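PDB 1PIW: NADP-dependent alcohol dehydrogenase 6, which reduces a broad range of aromatic and aliphatic aldehydes to alcohols with NADPH, as a zinc-containing, medium-chain alcohol dehydrogenase. Local coordinates for residues Arg211-Arg216 with Tyr227-Glu232; Glu205-Ser210 with Asp242-Ile247; Gly234-Lys239 with Pro263-Val268. All blocks are in the same frame, centred on the assembly; numbering follows the deposited sequence.

Contact 1. Residues Arg211-Arg216 with Tyr227-Glu232. With NAP (NADP nicotinamide-adenine-dinucleotide phosphate), chain E.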
# COMPACT_ATOMS: atom_id res chain seq x y z
N ARG A 211 5.98 -18.91 -11.98
CA ARG A 211 5.19 -20.05 -11.56
C ARG A 211 5.77 -21.39 -12.02
O ARG A 211 5.83 -22.33 -11.24
CB ARG A 211 3.72 -19.88 -11.99
CG ARG A 211 3.48 -19.19 -13.33
CD ARG A 211 2.04 -18.71 -13.42
NE ARG A 211 1.60 -18.53 -14.80
CZ ARG A 211 2.22 -17.75 -15.69
NH1 ARG A 211 3.30 -17.08 -15.34
NH2 ARG A 211 1.78 -17.67 -16.94
N SER A 212 6.20 -21.49 -13.27
CA SER A 212 6.79 -22.73 -13.74
C SER A 212 8.30 -22.63 -13.48
O SER A 212 8.77 -21.61 -12.99
CB SER A 212 6.53 -22.94 -15.24
OG SER A 212 7.65 -22.54 -16.03
N SER A 213 9.04 -23.67 -13.82
CA SER A 213 10.49 -23.67 -13.60
C SER A 213 11.26 -23.38 -14.88
O SER A 213 12.48 -23.28 -14.86
CB SER A 213 10.93 -25.03 -13.05
OG SER A 213 11.61 -24.88 -11.82
N ARG A 214 10.53 -23.23 -15.99
CA ARG A 214 11.17 -22.98 -17.27
C ARG A 214 12.15 -21.83 -17.29
O ARG A 214 13.29 -21.99 -17.69
CB ARG A 214 10.12 -22.71 -18.36
CG ARG A 214 10.73 -22.28 -19.71
CD ARG A 214 11.90 -23.20 -20.09
NE ARG A 214 11.50 -24.62 -20.11
CZ ARG A 214 12.33 -25.66 -20.05
NH1 ARG A 214 13.65 -25.47 -19.94
NH2 ARG A 214 11.85 -26.90 -20.09
N LYS A 215 11.69 -20.67 -16.85
CA LYS A 215 12.52 -19.48 -16.87
C LYS A 215 13.66 -19.37 -15.85
O LYS A 215 14.34 -18.34 -15.79
CB LYS A 215 11.61 -18.26 -16.80
CG LYS A 215 10.74 -18.09 -18.04
CD LYS A 215 9.60 -17.11 -17.81
CE LYS A 215 8.76 -16.90 -19.06
NZ LYS A 215 7.54 -16.09 -18.79
N ARG A 216 13.89 -20.43 -15.08
CA ARG A 216 14.95 -20.43 -14.06
C ARG A 216 16.33 -20.14 -14.63
O ARG A 216 16.94 -19.14 -14.27
CB ARG A 216 14.97 -21.78 -13.33
CG ARG A 216 16.02 -21.89 -12.23
CD ARG A 216 16.13 -23.33 -11.72
NE ARG A 216 14.90 -23.77 -11.07
CZ ARG A 216 14.50 -23.33 -9.89
NH1 ARG A 216 15.24 -22.45 -9.24
NH2 ARG A 216 13.36 -23.75 -9.36
N TYR A 227 15.82 -17.55 -7.48
CA TYR A 227 14.63 -17.87 -8.27
C TYR A 227 13.62 -18.68 -7.49
O TYR A 227 13.99 -19.51 -6.67
CB TYR A 227 15.06 -18.67 -9.50
CG TYR A 227 13.99 -18.92 -10.54
CD1 TYR A 227 13.76 -18.00 -11.57
CD2 TYR A 227 13.22 -20.09 -10.51
CE1 TYR A 227 12.81 -18.26 -12.56
CE2 TYR A 227 12.27 -20.35 -11.49
CZ TYR A 227 12.07 -19.43 -12.51
OH TYR A 227 11.13 -19.69 -13.48
N ILE A 228 12.34 -18.47 -7.77
CA ILE A 228 11.26 -19.18 -7.09
C ILE A 228 10.23 -19.61 -8.12
O ILE A 228 9.93 -18.86 -9.05
CB ILE A 228 10.54 -18.28 -6.08
CG1 ILE A 228 11.52 -17.81 -5.00
CG2 ILE A 228 9.37 -19.01 -5.47
CD1 ILE A 228 10.93 -16.75 -4.08
N ALA A 229 9.67 -20.80 -7.95
CA ALA A 229 8.65 -21.30 -8.88
C ALA A 229 7.40 -21.70 -8.13
O ALA A 229 7.28 -22.82 -7.63
CB ALA A 229 9.19 -22.47 -9.67
N THR A 230 6.47 -20.75 -8.05
CA THR A 230 5.18 -20.91 -7.38
C THR A 230 4.60 -22.31 -7.40
O THR A 230 4.33 -22.88 -6.35
CB THR A 230 4.15 -19.95 -7.99
OG1 THR A 230 4.53 -18.60 -7.67
CG2 THR A 230 2.75 -20.23 -7.47
N LEU A 231 4.39 -22.84 -8.60
CA LEU A 231 3.82 -24.18 -8.75
C LEU A 231 4.59 -25.25 -8.00
O LEU A 231 4.05 -26.31 -7.70
CB LEU A 231 3.70 -24.56 -10.23
CG LEU A 231 2.73 -23.72 -11.08
CD1 LEU A 231 2.81 -24.14 -12.53
CD2 LEU A 231 1.32 -23.90 -10.57
N GLU A 232 5.85 -24.97 -7.68
CA GLU A 232 6.69 -25.93 -6.98
C GLU A 232 6.88 -25.64 -5.50
O GLU A 232 7.65 -26.34 -4.84
CB GLU A 232 8.07 -25.98 -7.64
CG GLU A 232 8.06 -26.55 -9.04
CD GLU A 232 9.42 -26.50 -9.69
OE1 GLU A 232 10.40 -26.90 -9.03
OE2 GLU A 232 9.50 -26.07 -10.86
PA NAP E . 4.70 -10.09 -21.58
O1A NAP E . 3.36 -9.96 -22.04
O2A NAP E . 5.95 -10.26 -22.45
O5B NAP E . 4.73 -11.26 -20.50
C5B NAP E . 3.82 -11.20 -19.37
C4B NAP E . 4.47 -12.22 -18.42
O4B NAP E . 3.66 -12.27 -17.16
C3B NAP E . 4.48 -13.70 -18.89
O3B NAP E . 5.72 -13.95 -19.56
C2B NAP E . 4.30 -14.47 -17.59
O2B NAP E . 5.50 -14.65 -16.84
C1B NAP E . 3.29 -13.60 -16.79
N9A NAP E . 1.89 -14.04 -17.10
C8A NAP E . 1.16 -14.12 -18.27
N7A NAP E . -0.08 -14.59 -18.11
C5A NAP E . -0.16 -14.83 -16.75
C6A NAP E . -1.24 -15.33 -15.98
N6A NAP E . -2.45 -15.70 -16.42
N1A NAP E . -1.03 -15.47 -14.60
C2A NAP E . 0.19 -15.12 -14.02
N3A NAP E . 1.27 -14.62 -14.74
C4A NAP E . 1.05 -14.49 -16.11
O3 NAP E . 5.08 -8.88 -20.66
PN NAP E . 4.66 -7.37 -20.60
O1N NAP E . 4.56 -6.80 -21.95
O2N NAP E . 5.62 -6.76 -19.68
O5D NAP E . 3.22 -7.46 -19.99
C5D NAP E . 2.37 -6.32 -20.17
C4D NAP E . 1.52 -6.17 -18.96
O4D NAP E . 1.96 -4.97 -18.29
C3D NAP E . 0.03 -5.96 -19.32
O3D NAP E . -0.85 -6.64 -18.41
C2D NAP E . -0.11 -4.45 -19.29
O2D NAP E . -1.42 -4.03 -19.03
C1D NAP E . 0.84 -4.03 -18.22
P2B NAP E . 5.86 -15.99 -16.05
O1X NAP E . 5.14 -15.89 -14.71
O2X NAP E . 5.29 -17.03 -16.94
O3X NAP E . 7.34 -15.97 -15.89
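The backbones of 211-216 and 227-232 draw together at Arg211 and Thr230, whose CA atoms lie 4.3 Å apart, and one backbone hydrogen bond, Leu231 N to Arg211 O (3.1 Å), ties them there. Both belong to the Rossmann fold: 211-216 is the loop that leaves strand 205-210, passes through a type I turn from Ser213 to Arg216 and enters helix 216-222, while strand 226-229 forms one margin of the parallel sheet. Tyr227, buried, carries much of the contact. Its CG is anti to the backbone N (chi1 -172°), and the ring lies against the start of the helix, CA of Arg216 over its centre in a CH-pi contact, 3.4 Å from the centroid. At the far end of the ring the hydroxyl donates to the backbone O of Ser212 (3.1 Å), the donor tilted 29° from the carbonyl plane. The Arg216 side chain crosses the ring obliquely, its guanidinium turned 64° from the ring plane with CD2 of Tyr227 near the rim of one face, so the two groups are not stacked. Arg216 NH2 donates to Ser213 OG (3.2 Å), whereas Glu232 OE1 stays 4.3 Å from NH2, beyond a salt bridge; a bond from Ser213 OG to Glu232 OE2 is doubtful because the position of that oxygen is uncertain. Elsewhere the loop meets NADP. Arg211 sets one guanidinium face against adenine N3A, and its NH1 lies by the 2'-phosphate, too close in the model for a bond to be assigned. Two basic side chains here are consistent with the use of NADP(H): Lys215 also reaches the phosphorylated ribose, its NZ making weak hydrogen bonds to phosphate O3X, the ester oxygen O2B and the ribose O3B (2.9 Å).

Contact 2. Residues Glu205-Ser210 with Asp242-Ile247; sequences ETYVIS and DTFDLI. With NAP (NADP nicotinamide-adenine-dinucleotide phosphate), chain E.
Tyr207 and Phe244 make the dense part of the contact, an offset edge-to-face pair in which the edge of Phe244 is turned toward the face of Tyr207. The ring centroids are 4.9 Å apart and the planes stand at 88°. CZ of Phe244 approaches CD2 of Tyr207 to 3.3 Å, while CE1 of Phe244 lies by CG and CB of Tyr207. Beside the pair, Ile209 and Phe244 meet tip to tip, Ile209 CD1 to Phe244 CZ at 3.9 Å, and Ile209 CD1 reaches Ile247 CD1 at 4.3 Å. An alanine in place of Tyr207 would probably open a gap beside Phe244 and leave that ring's edge without the aromatic face it meets. In this Rossmann fold the two strands are not neighbours: strand 182-186 runs between them, the closest CA atoms, of Tyr207 and Phe244, are 8.8 Å apart, and no hydrogen bond joins the two segments. The contact is thus made by side chains on one face of the sheet, where Met266 also packs on Phe244. Between Tyr207 and Thr243 the packing thins out. Thr243 OG1 remains 4.3 Å from Tyr207 OH, with no bond between the hydroxyls; OG1 of this partly exposed residue is instead in a weak hydrogen bond with Lys182 NZ. Farther out, Asp242 forms a salt bridge with Arg105 of the second subunit. At the opposite end of strand 205-210, Ser210 OG, anti to its backbone N (chi1 -171°), donates to O3X of the NADP 2'-phosphate at 2.8 Å.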
# COMPACT_ATOMS: atom_id res chain seq x y z
N GLU A 205 19.06 -6.81 -4.15
CA GLU A 205 19.21 -8.25 -4.25
C GLU A 205 17.85 -8.62 -4.83
O GLU A 205 16.82 -8.46 -4.17
CB GLU A 205 19.40 -8.86 -2.87
CG GLU A 205 19.56 -10.38 -2.84
CD GLU A 205 19.83 -10.91 -1.43
OE1 GLU A 205 19.86 -12.15 -1.25
OE2 GLU A 205 20.03 -10.09 -0.50
N THR A 206 17.85 -9.10 -6.07
CA THR A 206 16.62 -9.43 -6.76
C THR A 206 16.22 -10.89 -6.78
O THR A 206 17.05 -11.78 -6.97
CB THR A 206 16.69 -8.94 -8.20
OG1 THR A 206 17.20 -7.60 -8.22
CG2 THR A 206 15.35 -8.95 -8.82
N TYR A 207 14.93 -11.14 -6.59
CA TYR A 207 14.39 -12.49 -6.61
C TYR A 207 13.40 -12.55 -7.78
O TYR A 207 12.53 -11.69 -7.88
CB TYR A 207 13.62 -12.77 -5.32
CG TYR A 207 14.47 -13.16 -4.13
CD1 TYR A 207 15.62 -12.46 -3.81
CD2 TYR A 207 14.09 -14.23 -3.30
CE1 TYR A 207 16.39 -12.80 -2.69
CE2 TYR A 207 14.85 -14.57 -2.18
CZ TYR A 207 15.99 -13.86 -1.88
OH TYR A 207 16.75 -14.17 -0.77
N VAL A 208 13.53 -13.52 -8.67
CA VAL A 208 12.57 -13.62 -9.76
C VAL A 208 11.51 -14.56 -9.24
O VAL A 208 11.83 -15.59 -8.67
CB VAL A 208 13.19 -14.17 -11.06
CG1 VAL A 208 12.10 -14.58 -12.02
CG2 VAL A 208 14.02 -13.08 -11.72
N ILE A 209 10.25 -14.21 -9.42
CA ILE A 209 9.18 -15.05 -8.91
C ILE A 209 8.22 -15.47 -10.01
O ILE A 209 7.27 -14.75 -10.34
CB ILE A 209 8.42 -14.31 -7.79
CG1 ILE A 209 9.40 -13.94 -6.68
CG2 ILE A 209 7.29 -15.19 -7.24
CD1 ILE A 209 8.83 -13.04 -5.62
N SER A 210 8.47 -16.65 -10.56
CA SER A 210 7.65 -17.19 -11.64
C SER A 210 6.84 -18.37 -11.14
O SER A 210 6.99 -18.79 -9.99
CB SER A 210 8.55 -17.62 -12.79
OG SER A 210 7.78 -17.95 -13.92
N ASP A 242 8.77 -12.94 5.60
CA ASP A 242 9.53 -11.76 6.01
C ASP A 242 10.89 -11.54 5.33
O ASP A 242 11.91 -11.39 6.00
CB ASP A 242 9.73 -11.79 7.54
CG ASP A 242 10.19 -10.45 8.11
OD1 ASP A 242 9.40 -9.49 8.09
OD2 ASP A 242 11.34 -10.37 8.58
N THR A 243 10.90 -11.50 4.00
CA THR A 243 12.16 -11.31 3.27
C THR A 243 12.21 -10.11 2.31
O THR A 243 13.25 -9.46 2.18
CB THR A 243 12.52 -12.56 2.46
OG1 THR A 243 13.71 -12.32 1.70
CG2 THR A 243 11.40 -12.91 1.51
N PHE A 244 11.09 -9.83 1.65
CA PHE A 244 11.01 -8.76 0.65
C PHE A 244 10.64 -7.36 1.09
O PHE A 244 9.70 -7.16 1.86
CB PHE A 244 10.04 -9.16 -0.46
CG PHE A 244 10.47 -10.37 -1.23
CD1 PHE A 244 11.58 -10.31 -2.05
CD2 PHE A 244 9.78 -11.56 -1.09
CE1 PHE A 244 12.01 -11.43 -2.73
CE2 PHE A 244 10.20 -12.69 -1.77
CZ PHE A 244 11.32 -12.62 -2.59
N ASP A 245 11.38 -6.38 0.58
CA ASP A 245 11.11 -4.99 0.88
C ASP A 245 10.05 -4.51 -0.10
O ASP A 245 9.08 -3.84 0.27
CB ASP A 245 12.35 -4.12 0.66
CG ASP A 245 13.31 -4.21 1.80
OD1 ASP A 245 12.83 -4.25 2.95
OD2 ASP A 245 14.53 -4.20 1.54
N LEU A 246 10.24 -4.88 -1.36
CA LEU A 246 9.34 -4.48 -2.43
C LEU A 246 9.16 -5.59 -3.45
O LEU A 246 10.11 -6.30 -3.78
CB LEU A 246 9.93 -3.26 -3.12
CG LEU A 246 9.41 -2.93 -4.51
CD1 LEU A 246 8.07 -2.25 -4.36
CD2 LEU A 246 10.39 -2.03 -5.23
N ILE A 247 7.94 -5.76 -3.94
CA ILE A 247 7.64 -6.76 -4.96
C ILE A 247 6.83 -6.07 -6.05
O ILE A 247 5.85 -5.38 -5.75
CB ILE A 247 6.81 -7.93 -4.40
CG1 ILE A 247 7.69 -8.87 -3.60
CG2 ILE A 247 6.17 -8.71 -5.54
CD1 ILE A 247 6.95 -10.10 -3.11
PA NAP E . 4.70 -10.09 -21.58
O1A NAP E . 3.36 -9.96 -22.04
O2A NAP E . 5.95 -10.26 -22.45
O5B NAP E . 4.73 -11.26 -20.50
C5B NAP E . 3.82 -11.20 -19.37
C4B NAP E . 4.47 -12.22 -18.42
O4B NAP E . 3.66 -12.27 -17.16
C3B NAP E . 4.48 -13.70 -18.89
O3B NAP E . 5.72 -13.95 -19.56
C2B NAP E . 4.30 -14.47 -17.59
O2B NAP E . 5.50 -14.65 -16.84
C1B NAP E . 3.29 -13.60 -16.79
N9A NAP E . 1.89 -14.04 -17.10
C8A NAP E . 1.16 -14.12 -18.27
N7A NAP E . -0.08 -14.59 -18.11
C5A NAP E . -0.16 -14.83 -16.75
C6A NAP E . -1.24 -15.33 -15.98
N6A NAP E . -2.45 -15.70 -16.42
N1A NAP E . -1.03 -15.47 -14.60
C2A NAP E . 0.19 -15.12 -14.02
N3A NAP E . 1.27 -14.62 -14.74
C4A NAP E . 1.05 -14.49 -16.11
O3 NAP E . 5.08 -8.88 -20.66
PN NAP E . 4.66 -7.37 -20.60
O1N NAP E . 4.56 -6.80 -21.95
O2N NAP E . 5.62 -6.76 -19.68
O5D NAP E . 3.22 -7.46 -19.99
C5D NAP E . 2.37 -6.32 -20.17
C4D NAP E . 1.52 -6.17 -18.96
O4D NAP E . 1.96 -4.97 -18.29
C3D NAP E . 0.03 -5.96 -19.32
O3D NAP E . -0.85 -6.64 -18.41
C2D NAP E . -0.11 -4.45 -19.29
O2D NAP E . -1.42 -4.03 -19.03
C1D NAP E . 0.84 -4.03 -18.22
P2B NAP E . 5.86 -15.99 -16.05
O1X NAP E . 5.14 -15.89 -14.71
O2X NAP E . 5.29 -17.03 -16.94
O3X NAP E . 7.34 -15.97 -15.89

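Contact 3. Residues Gly234-Lys239 with Pro263-Val268; sequences GDWGEK and PKAMKV
Gly237 and Lys264 bring the two backbones to their closest approach, with CA atoms 4.7 Å apart, yet no hydrogen bond passes between 234-239 and 263-268. The first segment runs from a loop into the short helix 236-239, with Asp235 as N-cap; the second turns, through a bond from Met266 N to Pro263 O, into strand 266-267. Lacking a side chain, Gly237 lets CB of Lys264 settle against its carbonyl O at 3.2 Å. From there the lysine chain runs extended over the first helical turn, its CD 3.5 Å from Glu238 N, and bends only at chi4 (67°), CE and NZ both ending 4.1 Å from Asp235 OD1. The two side chains cross at about a right angle, their opposite charges near each other but beyond a salt bridge, so that any attraction would probably be weak. Asp235 OD1, whose position is less certain, also accepts the capping bond from Glu238 N. Trp236 CZ3 touches Ala265 CB at 4.2 Å. Trp236 and Ala265 both pack on Phe244, so the helix and the turn meet at the start of strand 244-249 of the Rossmann sheet; Ala265 and Lys267 hydrogen-bond by backbone to Phe244, and Val268, beyond strand 266-267, packs on Asn110 of the second subunit.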
# COMPACT_ATOMS: atom_id res chain seq x y z
N GLY A 234 3.99 -24.66 -3.06
CA GLY A 234 2.89 -24.97 -2.15
C GLY A 234 2.49 -23.86 -1.20
O GLY A 234 1.40 -23.88 -0.63
N ASP A 235 3.39 -22.90 -1.02
CA ASP A 235 3.17 -21.73 -0.17
C ASP A 235 4.52 -21.07 0.03
O ASP A 235 5.18 -21.26 1.05
CB ASP A 235 2.57 -22.11 1.19
CG ASP A 235 1.86 -20.93 1.87
OD1 ASP A 235 2.50 -19.86 2.04
OD2 ASP A 235 0.67 -21.06 2.21
N TRP A 236 4.93 -20.32 -0.98
CA TRP A 236 6.21 -19.64 -0.92
C TRP A 236 6.14 -18.47 0.05
O TRP A 236 7.16 -18.06 0.60
CB TRP A 236 6.60 -19.13 -2.30
CG TRP A 236 5.63 -18.16 -2.85
CD1 TRP A 236 4.37 -18.43 -3.30
CD2 TRP A 236 5.85 -16.76 -3.05
NE1 TRP A 236 3.79 -17.28 -3.77
CE2 TRP A 236 4.67 -16.24 -3.63
CE3 TRP A 236 6.92 -15.90 -2.79
CZ2 TRP A 236 4.54 -14.88 -3.96
CZ3 TRP A 236 6.79 -14.56 -3.11
CH2 TRP A 236 5.61 -14.07 -3.69
N GLY A 237 4.94 -17.93 0.25
CA GLY A 237 4.80 -16.84 1.19
C GLY A 237 5.27 -17.35 2.54
O GLY A 237 6.06 -16.71 3.24
N GLU A 238 4.79 -18.54 2.87
CA GLU A 238 5.13 -19.23 4.10
C GLU A 238 6.63 -19.47 4.15
O GLU A 238 7.28 -19.21 5.16
CB GLU A 238 4.37 -20.56 4.14
CG GLU A 238 4.75 -21.52 5.26
CD GLU A 238 4.36 -20.99 6.61
OE1 GLU A 238 3.21 -20.51 6.75
OE2 GLU A 238 5.20 -21.06 7.54
N LYS A 239 7.18 -19.96 3.04
CA LYS A 239 8.60 -20.27 2.96
C LYS A 239 9.56 -19.09 2.93
O LYS A 239 10.62 -19.14 3.56
CB LYS A 239 8.89 -21.17 1.76
CG LYS A 239 10.37 -21.54 1.64
CD LYS A 239 10.62 -22.54 0.52
CE LYS A 239 9.93 -23.86 0.78
NZ LYS A 239 10.23 -24.84 -0.30
N PRO A 263 1.88 -11.46 0.71
CA PRO A 263 2.18 -10.62 1.87
C PRO A 263 3.17 -11.21 2.88
O PRO A 263 4.04 -10.50 3.39
CB PRO A 263 0.80 -10.37 2.46
CG PRO A 263 -0.06 -10.28 1.21
CD PRO A 263 0.43 -11.47 0.42
N LYS A 264 3.04 -12.51 3.15
CA LYS A 264 3.93 -13.20 4.09
C LYS A 264 5.42 -12.98 3.81
O LYS A 264 6.21 -12.81 4.75
CB LYS A 264 3.68 -14.71 4.06
CG LYS A 264 2.32 -15.20 4.49
CD LYS A 264 2.38 -16.73 4.60
CE LYS A 264 1.05 -17.36 4.99
NZ LYS A 264 0.01 -17.20 3.93
N ALA A 265 5.82 -13.01 2.54
CA ALA A 265 7.22 -12.84 2.20
C ALA A 265 7.65 -11.39 2.32
O ALA A 265 8.82 -11.07 2.10
CB ALA A 265 7.48 -13.31 0.79
N MET A 266 6.70 -10.53 2.67
CA MET A 266 6.97 -9.10 2.81
C MET A 266 7.41 -8.69 4.21
O MET A 266 6.78 -9.05 5.21
CB MET A 266 5.72 -8.29 2.41
CG MET A 266 5.23 -8.56 1.01
SD MET A 266 6.55 -8.34 -0.20
CE MET A 266 6.81 -6.57 -0.12
N LYS A 267 8.49 -7.92 4.27
CA LYS A 267 9.00 -7.45 5.54
C LYS A 267 7.98 -6.51 6.14
O LYS A 267 7.05 -6.07 5.46
CB LYS A 267 10.33 -6.71 5.34
CG LYS A 267 11.51 -7.61 4.97
CD LYS A 267 12.70 -6.81 4.47
CE LYS A 267 13.20 -5.83 5.52
NZ LYS A 267 14.37 -5.01 5.05
N VAL A 268 8.12 -6.20 7.42
CA VAL A 268 7.17 -5.28 8.02
C VAL A 268 7.43 -3.94 7.36
O VAL A 268 8.54 -3.41 7.43
CB VAL A 268 7.38 -5.16 9.54
CG1 VAL A 268 6.35 -4.21 10.13
CG2 VAL A 268 7.25 -6.52 10.19

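Overall arrangement
All three contacts lie in the NADP-binding Rossmann domain and differ with depth. Contact 2 is buried and apolar, contact 1 is a surface contact rich in polar and charged groups, and contact 3 is partly buried, a mixture of the two. Contacts 1 and 2 hold neighbouring strands of one sheet, Ile228 and Thr230 bonding by backbone to Ser210, and both reach the 2'-phosphate of NADP; contact 1 is nested inside the chain loop that contact 2 closes. Contacts 2 and 3 share backbone bonds, a probable one from Asp242 N to Lys264 O among them, and Ile247 packs on Met266. Trp236 of contact 3 touches Ile228 of contact 1, yet its side chain is about 11 Å from the bound NADP.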